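Local coordinates for protein D-alanine--D-alanine ligase (Coxiella burnetii, PDB 3TQT) that probably catalyses the ATP-dependent joining of two D-alanine molecules into the D-alanyl-D-alanine dipeptide used to build the peptidoglycan cell wall, at residues V185-L190 with R214-L219; G48-I53 with R74-A79. One frame throughout, in Å; residues are numbered along the deposited sequence.

Overall arrangement
Starting at the N terminus, the chain first closes contact 2, in which strand 50-53 pairs with strand 74-78 after a largely helical excursion of 20 residues. That pairing belongs to the mixed sheet of the N-terminal, Rossmann-like region. Much later, in the ATP-grasp region, contact 1 closes a loop of 23 residues holding strand 196-199 and helix 202-212, and ties the end of strand 183-187 to the entry of strand 219-223, its neighbour in the four-stranded antiparallel sheet. The two loops neither nest nor cross: contact 2 is complete before contact 1 opens. Their centres lie about 31 Å apart and their nearest atoms about 16 Å, yet both border the second subunit.

Contact 1 (V185-L190 with R214-L219); sequences VKAVSL and RYDDRL
Tyr215 begins the contact through its backbone and CB: Leu190 CD1 packs 3.6 Å from Tyr215 CB, the two side chains crossing at about a right angle, while the phenol leads off to Glu211. Asp216 is the polar centre. With CG anti to its backbone N (chi1 -156°), it extends OD2 toward the turn after strand 183-187. Ser189 N meets Asp216 OD2 at 2.9 Å, nearly along the C-O axis, and Ser189 OG, in the crowded position (chi1 70°), donates to the same OD2 at 2.7 Å from above the carboxylate plane. Asp217 turns instead to the second subunit, where its OD2 bonds Gln358. Arg218 O accepts from Val188 N over 3.2 Å in a nearly straight bond (167°), and Val188 CG2 lies over one face of the Arg218 guanidinium, offset toward its rim, 3.8 Å from Arg218 NH2. That NH2 forms salt bridges to Asp142 and Glu140. At Leu219 the antiparallel sheet takes over: it pairs with Ala187 in a non-hydrogen-bonded bridge, and its CD2 touches Val185 CG1 at 3.8 Å. Both segments fall within the predicted ATP-binding region of this ATP-grasp ligase. Two donors from one serine grip a single buried carboxylate oxygen, which should favour the ionised form of Asp216 and tether the turn to the loop.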
ATOM      1  N   VAL A 185      -3.239  -8.473 -23.346  1.00 21.64           N
ATOM      2  CA  VAL A 185      -2.681  -7.204 -22.904  1.00 23.34           C
ATOM      3  C   VAL A 185      -3.634  -6.652 -21.856  1.00 27.69           C
ATOM      4  O   VAL A 185      -4.783  -6.352 -22.164  1.00 25.46           O
ATOM      5  CB  VAL A 185      -2.503  -6.222 -24.078  1.00 24.53           C
ATOM      6  CG1 VAL A 185      -1.972  -4.867 -23.583  1.00 23.02           C
ATOM      7  CG2 VAL A 185      -1.562  -6.831 -25.126  1.00 27.15           C
ATOM      8  N   LYS A 186      -3.142  -6.542 -20.622  1.00 23.72           N
ATOM      9  CA  LYS A 186      -3.962  -6.291 -19.438  1.00 26.99           C
ATOM     10  C   LYS A 186      -3.458  -5.071 -18.668  1.00 24.93           C
ATOM     11  O   LYS A 186      -2.259  -4.930 -18.462  1.00 21.45           O
ATOM     12  CB  LYS A 186      -3.814  -7.461 -18.453  1.00 26.37           C
ATOM     13  CG  LYS A 186      -4.509  -8.759 -18.789  1.00 44.79           C
ATOM     14  CD  LYS A 186      -4.343  -9.711 -17.592  1.00 41.06           C
ATOM     15  CE  LYS A 186      -5.254 -10.926 -17.666  1.00 46.39           C
ATOM     16  NZ  LYS A 186      -4.948 -11.801 -18.837  1.00 57.15           N
ATOM     17  N   ALA A 187      -4.364  -4.222 -18.194  1.00 21.38           N
ATOM     18  CA  ALA A 187      -3.963  -3.237 -17.195  1.00 20.26           C
ATOM     19  C   ALA A 187      -3.441  -3.994 -15.972  1.00 21.03           C
ATOM     20  O   ALA A 187      -3.987  -5.043 -15.599  1.00 22.51           O
ATOM     21  CB  ALA A 187      -5.145  -2.361 -16.810  1.00 20.16           C
ATOM     22  N   VAL A 188      -2.390  -3.491 -15.345  1.00 18.46           N
ATOM     23  CA  VAL A 188      -1.878  -4.158 -14.139  1.00 22.26           C
ATOM     24  C   VAL A 188      -2.865  -4.089 -12.979  1.00 24.52           C
ATOM     25  O   VAL A 188      -2.933  -4.997 -12.155  1.00 26.95           O
ATOM     26  CB  VAL A 188      -0.516  -3.592 -13.658  1.00 19.03           C
ATOM     27  CG1 VAL A 188       0.578  -3.844 -14.690  1.00 21.41           C
ATOM     28  CG2 VAL A 188      -0.649  -2.112 -13.314  1.00 24.77           C
ATOM     29  N   SER A 189      -3.652  -3.025 -12.918  1.00 19.83           N
ATOM     30  CA  SER A 189      -4.415  -2.779 -11.703  1.00 28.03           C
ATOM     31  C   SER A 189      -5.894  -2.534 -11.941  1.00 32.28           C
ATOM     32  O   SER A 189      -6.581  -2.027 -11.064  1.00 33.97           O
ATOM     33  CB  SER A 189      -3.822  -1.580 -10.957  1.00 32.45           C
ATOM     34  OG  SER A 189      -4.075  -0.385 -11.676  1.00 29.40           O
ATOM     35  N   LEU A 190      -6.388  -2.884 -13.124  1.00 29.14           N
ATOM     36  CA  LEU A 190      -7.807  -2.701 -13.422  1.00 33.89           C
ATOM     37  C   LEU A 190      -8.438  -4.025 -13.835  1.00 45.91           C
ATOM     38  O   LEU A 190      -7.865  -4.768 -14.638  1.00 50.67           O
ATOM     39  CB  LEU A 190      -8.000  -1.665 -14.531  1.00 32.48           C
ATOM     40  CG  LEU A 190      -7.343  -0.309 -14.292  1.00 33.45           C
ATOM     41  CD1 LEU A 190      -7.529   0.590 -15.515  1.00 35.76           C
ATOM     42  CD2 LEU A 190      -7.912   0.338 -13.035  1.00 36.91           C
ATOM     43  N   ARG A 214      -4.366   3.985 -22.103  1.00 20.52           N
ATOM     44  CA  ARG A 214      -5.351   5.034 -21.878  1.00 25.76           C
ATOM     45  C   ARG A 214      -6.040   4.861 -20.519  1.00 24.40           C
ATOM     46  O   ARG A 214      -6.679   5.782 -20.024  1.00 25.03           O
ATOM     47  CB  ARG A 214      -6.404   5.054 -22.989  1.00 29.83           C
ATOM     48  CG  ARG A 214      -5.853   5.401 -24.373  1.00 30.98           C
ATOM     49  CD  ARG A 214      -6.906   5.175 -25.467  1.00 39.64           C
ATOM     50  NE  ARG A 214      -8.144   5.918 -25.234  1.00 54.16           N
ATOM     51  CZ  ARG A 214      -8.356   7.173 -25.632  1.00 72.70           C
ATOM     52  NH1 ARG A 214      -7.405   7.836 -26.280  1.00 81.93           N
ATOM     53  NH2 ARG A 214      -9.516   7.772 -25.383  1.00 71.68           N
ATOM     54  N   TYR A 215      -5.902   3.681 -19.920  1.00 24.77           N
ATOM     55  CA  TYR A 215      -6.621   3.353 -18.683  1.00 25.31           C
ATOM     56  C   TYR A 215      -5.724   3.216 -17.455  1.00 24.94           C
ATOM     57  O   TYR A 215      -6.142   3.506 -16.338  1.00 25.22           O
ATOM     58  CB  TYR A 215      -7.355   2.032 -18.854  1.00 24.77           C
ATOM     59  CG  TYR A 215      -8.205   1.982 -20.088  1.00 27.93           C
ATOM     60  CD1 TYR A 215      -8.842   3.120 -20.550  1.00 34.14           C
ATOM     61  CD2 TYR A 215      -8.372   0.798 -20.791  1.00 27.75           C
ATOM     62  CE1 TYR A 215      -9.622   3.087 -21.683  1.00 36.64           C
ATOM     63  CE2 TYR A 215      -9.148   0.756 -21.929  1.00 27.97           C
ATOM     64  CZ  TYR A 215      -9.773   1.902 -22.366  1.00 36.32           C
ATOM     65  OH  TYR A 215     -10.554   1.870 -23.494  1.00 38.01           O
ATOM     66  N   ASP A 216      -4.512   2.729 -17.663  1.00 24.55           N
ATOM     67  CA  ASP A 216      -3.620   2.415 -16.550  1.00 25.73           C
ATOM     68  C   ASP A 216      -2.221   2.859 -16.951  1.00 23.99           C
ATOM     69  O   ASP A 216      -1.902   2.942 -18.138  1.00 27.42           O
ATOM     70  CB  ASP A 216      -3.655   0.908 -16.258  1.00 23.16           C
ATOM     71  CG  ASP A 216      -3.256   0.569 -14.830  1.00 26.82           C
ATOM     72  OD1 ASP A 216      -2.567   1.392 -14.201  1.00 25.65           O
ATOM     73  OD2 ASP A 216      -3.636  -0.522 -14.341  1.00 23.38           O
ATOM     74  N   ASP A 217      -1.368   3.150 -15.983  1.00 18.74           N
ATOM     75  CA  ASP A 217      -0.046   3.647 -16.344  1.00 23.52           C
ATOM     76  C   ASP A 217       0.973   2.524 -16.418  1.00 20.46           C
ATOM     77  O   ASP A 217       2.165   2.751 -16.593  1.00 20.52           O
ATOM     78  CB  ASP A 217       0.420   4.754 -15.388  1.00 31.74           C
ATOM     79  CG  ASP A 217       0.498   4.296 -13.943  1.00 38.66           C
ATOM     80  OD1 ASP A 217       0.284   3.098 -13.664  1.00 38.12           O
ATOM     81  OD2 ASP A 217       0.792   5.144 -13.076  1.00 59.61           O
ATOM     82  N   ARG A 218       0.501   1.297 -16.302  1.00 21.52           N
ATOM     83  CA  ARG A 218       1.391   0.170 -16.484  1.00 19.25           C
ATOM     84  C   ARG A 218       0.551  -1.005 -16.920  1.00 18.21           C
ATOM     85  O   ARG A 218      -0.596  -1.146 -16.512  1.00 21.95           O
ATOM     86  CB  ARG A 218       2.123  -0.151 -15.184  1.00 21.13           C
ATOM     87  CG  ARG A 218       3.397  -0.956 -15.362  1.00 22.54           C
ATOM     88  CD  ARG A 218       4.203  -1.008 -14.039  1.00 20.26           C
ATOM     89  NE  ARG A 218       3.580  -1.891 -13.057  1.00 20.22           N
ATOM     90  CZ  ARG A 218       3.017  -1.485 -11.924  1.00 26.02           C
ATOM     91  NH1 ARG A 218       2.996  -0.189 -11.601  1.00 23.41           N
ATOM     92  NH2 ARG A 218       2.483  -2.380 -11.104  1.00 24.37           N
ATOM     93  N   LEU A 219       1.100  -1.834 -17.785  1.00 21.70           N
ATOM     94  CA  LEU A 219       0.337  -2.980 -18.222  1.00 22.89           C
ATOM     95  C   LEU A 219       1.199  -4.216 -18.145  1.00 22.71           C
ATOM     96  O   LEU A 219       2.411  -4.143 -17.935  1.00 21.18           O
ATOM     97  CB  LEU A 219      -0.198  -2.772 -19.642  1.00 22.84           C
ATOM     98  CG  LEU A 219       0.778  -2.649 -20.806  1.00 24.31           C
ATOM     99  CD1 LEU A 219       1.354  -4.013 -21.198  1.00 23.41           C
ATOM    100  CD2 LEU A 219       0.048  -2.024 -21.996  1.00 24.38           C
TER

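Contact 2 (G48-I53 with R74-A79)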
ATOM      1  N   GLY A  48     -17.207  10.561  -4.634  1.00 39.36           N
ATOM      2  CA  GLY A  48     -16.405  10.350  -3.444  1.00 37.94           C
ATOM      3  C   GLY A  48     -16.960  10.958  -2.173  1.00 35.73           C
ATOM      4  O   GLY A  48     -16.239  11.113  -1.193  1.00 33.69           O
ATOM      5  N   ARG A  49     -18.238  11.315  -2.185  1.00 32.05           N
ATOM      6  CA  ARG A  49     -18.895  11.790  -0.971  1.00 28.84           C
ATOM      7  C   ARG A  49     -19.338  10.615  -0.107  1.00 27.23           C
ATOM      8  O   ARG A  49     -19.809   9.603  -0.623  1.00 30.39           O
ATOM      9  CB  ARG A  49     -20.102  12.659  -1.317  1.00 31.34           C
ATOM     10  CG  ARG A  49     -19.724  14.030  -1.843  1.00 36.40           C
ATOM     11  CD  ARG A  49     -20.951  14.816  -2.291  1.00 46.55           C
ATOM     12  NE  ARG A  49     -21.526  14.241  -3.500  1.00 54.01           N
ATOM     13  CZ  ARG A  49     -22.421  14.851  -4.266  1.00 58.59           C
ATOM     14  NH1 ARG A  49     -22.852  16.066  -3.950  1.00 60.74           N
ATOM     15  NH2 ARG A  49     -22.880  14.242  -5.350  1.00 58.56           N
ATOM     16  N   TRP A  50     -19.191  10.757   1.207  1.00 23.67           N
ATOM     17  CA  TRP A  50     -19.541   9.686   2.131  1.00 27.91           C
ATOM     18  C   TRP A  50     -20.860   9.935   2.834  1.00 27.51           C
ATOM     19  O   TRP A  50     -21.151  11.049   3.273  1.00 31.53           O
ATOM     20  CB  TRP A  50     -18.468   9.525   3.210  1.00 26.51           C
ATOM     21  CG  TRP A  50     -17.177   8.970   2.735  1.00 28.27           C
ATOM     22  CD1 TRP A  50     -16.558   9.220   1.553  1.00 29.84           C
ATOM     23  CD2 TRP A  50     -16.333   8.053   3.450  1.00 26.87           C
ATOM     24  NE1 TRP A  50     -15.371   8.524   1.487  1.00 28.25           N
ATOM     25  CE2 TRP A  50     -15.215   7.800   2.635  1.00 24.99           C
ATOM     26  CE3 TRP A  50     -16.421   7.429   4.698  1.00 30.17           C
ATOM     27  CZ2 TRP A  50     -14.184   6.933   3.026  1.00 29.28           C
ATOM     28  CZ3 TRP A  50     -15.400   6.577   5.089  1.00 35.23           C
ATOM     29  CH2 TRP A  50     -14.296   6.335   4.254  1.00 32.25           C
ATOM     30  N   TYR A  51     -21.640   8.872   2.970  1.00 24.48           N
ATOM     31  CA  TYR A  51     -22.915   8.942   3.649  1.00 23.98           C
ATOM     32  C   TYR A  51     -23.008   7.770   4.604  1.00 25.76           C
ATOM     33  O   TYR A  51     -22.499   6.692   4.328  1.00 28.39           O
ATOM     34  CB  TYR A  51     -24.065   8.887   2.656  1.00 25.83           C
ATOM     35  CG  TYR A  51     -24.033   9.957   1.580  1.00 26.95           C
ATOM     36  CD1 TYR A  51     -24.680  11.172   1.763  1.00 29.28           C
ATOM     37  CD2 TYR A  51     -23.362   9.747   0.382  1.00 29.75           C
ATOM     38  CE1 TYR A  51     -24.663  12.147   0.790  1.00 32.01           C
ATOM     39  CE2 TYR A  51     -23.348  10.722  -0.608  1.00 34.83           C
ATOM     40  CZ  TYR A  51     -24.000  11.917  -0.395  1.00 34.44           C
ATOM     41  OH  TYR A  51     -23.981  12.895  -1.358  1.00 36.59           O
ATOM     42  N   LEU A  52     -23.653   7.983   5.742  1.00 20.83           N
ATOM     43  CA  LEU A  52     -23.871   6.887   6.659  1.00 21.46           C
ATOM     44  C   LEU A  52     -25.338   6.505   6.720  1.00 27.07           C
ATOM     45  O   LEU A  52     -26.205   7.361   6.874  1.00 30.84           O
ATOM     46  CB  LEU A  52     -23.376   7.251   8.055  1.00 21.20           C
ATOM     47  CG  LEU A  52     -23.398   6.128   9.089  1.00 21.88           C
ATOM     48  CD1 LEU A  52     -22.221   6.322  10.058  1.00 26.91           C
ATOM     49  CD2 LEU A  52     -24.703   6.097   9.838  1.00 30.36           C
ATOM     50  N   ILE A  53     -25.602   5.211   6.613  1.00 29.14           N
ATOM     51  CA  ILE A  53     -26.947   4.672   6.762  1.00 25.24           C
ATOM     52  C   ILE A  53     -26.972   3.821   8.026  1.00 28.98           C
ATOM     53  O   ILE A  53     -26.302   2.797   8.097  1.00 28.69           O
ATOM     54  CB  ILE A  53     -27.294   3.801   5.540  1.00 25.01           C
ATOM     55  CG1 ILE A  53     -27.223   4.645   4.269  1.00 28.86           C
ATOM     56  CG2 ILE A  53     -28.655   3.152   5.696  1.00 28.11           C
ATOM     57  CD1 ILE A  53     -26.967   3.834   2.993  1.00 29.86           C
ATOM     58  N   ARG A  74     -27.053   9.786   5.682  1.00 31.71           N
ATOM     59  CA  ARG A  74     -26.563  11.040   6.236  1.00 35.38           C
ATOM     60  C   ARG A  74     -25.147  11.344   5.771  1.00 33.83           C
ATOM     61  O   ARG A  74     -24.243  10.524   5.939  1.00 28.18           O
ATOM     62  CB  ARG A  74     -26.572  10.973   7.767  1.00 44.93           C
ATOM     63  CG  ARG A  74     -27.875  10.476   8.403  1.00 57.28           C
ATOM     64  CD  ARG A  74     -27.587   9.822   9.760  1.00 62.34           C
ATOM     65  NE  ARG A  74     -28.623  10.060  10.765  1.00 71.20           N
ATOM     66  CZ  ARG A  74     -29.479   9.139  11.198  1.00 72.70           C
ATOM     67  NH1 ARG A  74     -29.432   7.908  10.714  1.00 76.94           N
ATOM     68  NH2 ARG A  74     -30.383   9.445  12.118  1.00 71.94           N
ATOM     69  N   PRO A  75     -24.948  12.536   5.194  1.00 33.87           N
ATOM     70  CA  PRO A  75     -23.606  13.003   4.841  1.00 33.46           C
ATOM     71  C   PRO A  75     -22.684  12.969   6.060  1.00 30.90           C
ATOM     72  O   PRO A  75     -23.028  13.472   7.128  1.00 28.18           O
ATOM     73  CB  PRO A  75     -23.849  14.447   4.390  1.00 34.04           C
ATOM     74  CG  PRO A  75     -25.253  14.447   3.901  1.00 34.91           C
ATOM     75  CD  PRO A  75     -25.992  13.498   4.800  1.00 34.84           C
ATOM     76  N   ILE A  76     -21.523  12.351   5.912  1.00 23.91           N
ATOM     77  CA  ILE A  76     -20.594  12.287   7.022  1.00 24.77           C
ATOM     78  C   ILE A  76     -19.197  12.646   6.583  1.00 27.31           C
ATOM     79  O   ILE A  76     -18.854  12.597   5.396  1.00 29.00           O
ATOM     80  CB  ILE A  76     -20.539  10.893   7.659  1.00 29.19           C
ATOM     81  CG1 ILE A  76     -20.276   9.824   6.586  1.00 31.99           C
ATOM     82  CG2 ILE A  76     -21.810  10.613   8.469  1.00 28.24           C
ATOM     83  CD1 ILE A  76     -19.622   8.556   7.148  1.00 29.18           C
ATOM     84  N   THR A  77     -18.390  13.027   7.556  1.00 26.33           N
ATOM     85  CA  THR A  77     -16.964  13.025   7.349  1.00 26.24           C
ATOM     86  C   THR A  77     -16.360  12.197   8.470  1.00 24.48           C
ATOM     87  O   THR A  77     -17.062  11.435   9.120  1.00 28.61           O
ATOM     88  CB  THR A  77     -16.380  14.429   7.277  1.00 29.37           C
ATOM     89  OG1 THR A  77     -14.984  14.327   6.977  1.00 37.55           O
ATOM     90  CG2 THR A  77     -16.588  15.178   8.591  1.00 27.76           C
ATOM     91  N   ILE A  78     -15.061  12.313   8.683  1.00 22.41           N
ATOM     92  CA  ILE A  78     -14.422  11.471   9.669  1.00 27.40           C
ATOM     93  C   ILE A  78     -13.892  12.319  10.813  1.00 25.31           C
ATOM     94  O   ILE A  78     -13.680  13.514  10.671  1.00 37.71           O
ATOM     95  CB  ILE A  78     -13.299  10.596   9.054  1.00 29.13           C
ATOM     96  CG1 ILE A  78     -12.214  11.467   8.445  1.00 32.92           C
ATOM     97  CG2 ILE A  78     -13.870   9.645   8.012  1.00 26.10           C
ATOM     98  CD1 ILE A  78     -11.138  10.679   7.754  1.00 40.48           C
ATOM     99  N   ALA A  79     -13.691  11.689  11.954  1.00 26.91           N
ATOM    100  CA  ALA A  79     -13.170  12.386  13.107  1.00 27.06           C
ATOM    101  C   ALA A  79     -11.814  11.794  13.455  1.00 28.20           C
ATOM    102  O   ALA A  79     -11.735  10.770  14.124  1.00 31.95           O
ATOM    103  CB  ALA A  79     -14.131  12.244  14.263  1.00 31.40           C
TER
HETATM  104  O   HOH W   1     -19.046  13.387   2.618  1.00 37.01           O
HETATM  105  O   HOH W   2     -28.544   7.186   8.497  1.00 42.98           O
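Two neighbouring antiparallel strands of the mixed sheet in the N-terminal, Rossmann-like region make this contact, strand 50-53 lying between 37-44 and 74-78. The short segments are strongly splayed, with 117° between their N-to-C directions, and regular pairing is confined to one end. There Leu52 and Arg74 form a hydrogen-bonded pair: Leu52 N donates to Arg74 O at 2.6 Å, in the carbonyl plane on a lone pair, and Arg74 N returns a bond to Leu52 O. Tyr51 and Pro75 form the adjoining non-hydrogen-bonded pair, and beyond it Ile76 N reaches Trp50 O at 3.0 Å in an almost straight bond. Where the strands diverge, water 1 bridges them, accepting from Trp50 N and donating to Ile76 O.

Tyr51 and Pro75 share one face of the sheet, their side chains crossing obliquely with Tyr51 CE1 3.9 Å from Pro75 CG. Ile76 is the main apolar link: CG1, in the crowded position between backbone N and carbonyl carbon (chi1 52°), approaches Trp50 CB at 3.8 Å, while the CG2 branch meets Leu52 CB at 3.7 Å. Ile76 CD1 lies at the edge of the indole, near its plane. The Trp50 ring also stacks with Phe80 of the second subunit, and Thr77 bonds to Ile78 O there, so the contact borders the dimer interface. At the paired end the Arg74 guanidinium forms a salt bridge with Asp54, and water 2 accepts from Arg74 NH1 at 2.5 Å and lies 2.9 Å from Leu52 O, to which it can donate.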